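Local coordinates for enoyl-CoA hydratase carB homologue (Streptomyces cattleya, PDB 5O34) that belongs to the crotonase family of enoyl-CoA hydratases and isomerases and probably acts as a lyase in biosynthesis of the carbapenem antibiotic thienamycin, at the interface of chains A and B. Coordinates in Å, arbitrary orientation; residue numbers count along the deposited sequence, not the author numbering. Chains: chain A/B, Enoyl-CoA hydratase carB homologue.

The interface of chains A and B. Residues chain A 177, 182-184, 203; chain B 247-248, 251.
B:Thr251, on helix 245-255 of chain B, sets its hydroxyl against the backbone of A:Cys183 and its methyl group beside the ring of A:Phe177, joining two copies of a crotonase-family (enoyl-CoA hydratase/isomerase) subunit. Crotonases commonly assemble as trimers or pairs of trimers, and the deposited assembly holds three copies, so this patch probably belongs to a genuine subunit interface. The amide N of A:Cys183 donates a hydrogen bond to B:Thr251 OG1 at 3.0 Å, with an angle of 162° at the hydrogen. The same OG1 donates in turn to the carbonyl O of B:Ala247, one helical turn back, at 2.7 Å and nearly in line with that C=O. The hydroxyl thus relays between the chains, and its rotation is fixed by one bond received and one given. A chi1 of -58° on B:Thr251 keeps OG1 beside its own backbone N and facing the B:Ala247 carbonyl, while CG2, anti to that N, reaches toward A:Cys183 and A:Phe177. CG2 lies 3.7 Å from CZ of A:Phe177, and CB meets the rim of the ring in its plane; the two side chains approach from opposite directions. A:Phe177 CE2 also rests 3.6 Å from the B:Ala247 carbonyl O, placing the ring alongside the relay. B:Val248 comes over one face of this ring, its side chain crossing that of A:Phe177 at about a right angle. Its CG2 sits 4.0 Å above the plane, shifted toward the CG end of the rim. A:Ala182 flanks the hydroxyl from the loop side, with CA 3.4 Å from B:Thr251 OG1. Behind this shell, A:Asn184 begins helix 184-194 directly after the donor residue, and A:Leu203 of helix 196-205 points CD1 toward the B:Thr251 methyl at a looser 4.4 Å.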
loop_
_atom_site.group_PDB
_atom_site.type_symbol
_atom_site.label_atom_id
_atom_site.label_comp_id
_atom_site.label_asym_id
_atom_site.label_seq_id
_atom_site.Cartn_x
_atom_site.Cartn_y
_atom_site.Cartn_z
ATOM N N PHE A 177 -21.727 -3.342 -4.089
ATOM C CA PHE A 177 -22.284 -4.591 -3.548
ATOM C C PHE A 177 -23.725 -4.434 -3.053
ATOM O O PHE A 177 -24.566 -5.277 -3.367
ATOM C CB PHE A 177 -21.387 -5.199 -2.454
ATOM C CG PHE A 177 -20.075 -5.794 -2.915
ATOM C CD1 PHE A 177 -19.100 -6.157 -1.998
ATOM C CD2 PHE A 177 -19.822 -6.009 -4.267
ATOM C CE1 PHE A 177 -17.894 -6.714 -2.420
ATOM C CE2 PHE A 177 -18.616 -6.571 -4.688
ATOM C CZ PHE A 177 -17.661 -6.920 -3.764
ATOM N N ALA A 182 -20.896 -5.636 -9.621
ATOM C CA ALA A 182 -19.489 -5.957 -9.357
ATOM C C ALA A 182 -18.608 -4.712 -9.067
ATOM O O ALA A 182 -19.017 -3.580 -9.344
ATOM C CB ALA A 182 -18.913 -6.773 -10.498
ATOM N N CYS A 183 -17.422 -4.920 -8.465
ATOM C CA CYS A 183 -16.541 -3.802 -8.130
ATOM C C CYS A 183 -15.051 -4.097 -8.374
ATOM O O CYS A 183 -14.206 -3.885 -7.497
ATOM C CB CYS A 183 -16.802 -3.313 -6.709
ATOM S SG CYS A 183 -16.188 -1.642 -6.394
ATOM N N ASN A 184 -14.735 -4.536 -9.601
ATOM C CA ASN A 184 -13.377 -4.861 -10.046
ATOM C C ASN A 184 -12.486 -3.634 -10.027
ATOM O O ASN A 184 -11.386 -3.686 -9.480
ATOM C CB ASN A 184 -13.400 -5.474 -11.457
ATOM C CG ASN A 184 -14.333 -6.643 -11.593
ATOM O OD1 ASN A 184 -15.558 -6.492 -11.553
ATOM N ND2 ASN A 184 -13.775 -7.829 -11.743
ATOM N N LEU A 203 -15.653 -1.852 0.467
ATOM C CA LEU A 203 -16.446 -2.748 -0.389
ATOM C C LEU A 203 -17.434 -3.598 0.383
ATOM O O LEU A 203 -18.570 -3.758 -0.062
ATOM C CB LEU A 203 -15.562 -3.691 -1.253
ATOM C CG LEU A 203 -14.640 -3.140 -2.373
ATOM C CD1 LEU A 203 -14.563 -4.119 -3.534
ATOM C CD2 LEU A 203 -15.070 -1.772 -2.885
ATOM N N ALA B 247 -22.594 -10.436 -7.685
ATOM C CA ALA B 247 -21.828 -9.194 -7.592
ATOM C C ALA B 247 -20.576 -9.411 -6.736
ATOM O O ALA B 247 -19.480 -9.036 -7.147
ATOM C CB ALA B 247 -22.688 -8.108 -6.967
ATOM N N VAL B 248 -20.754 -10.051 -5.563
ATOM C CA VAL B 248 -19.711 -10.330 -4.576
ATOM C C VAL B 248 -18.754 -11.408 -5.056
ATOM O O VAL B 248 -17.539 -11.208 -5.035
ATOM C CB VAL B 248 -20.327 -10.692 -3.193
ATOM C CG1 VAL B 248 -19.241 -10.910 -2.151
ATOM C CG2 VAL B 248 -21.307 -9.626 -2.718
ATOM N N THR B 251 -16.443 -10.582 -8.003
ATOM C CA THR B 251 -15.461 -9.543 -7.652
ATOM C C THR B 251 -14.268 -10.080 -6.846
ATOM O O THR B 251 -13.119 -9.802 -7.198
ATOM C CB THR B 251 -16.171 -8.379 -6.938
ATOM O OG1 THR B 251 -17.177 -7.866 -7.803
ATOM C CG2 THR B 251 -15.231 -7.244 -6.562
#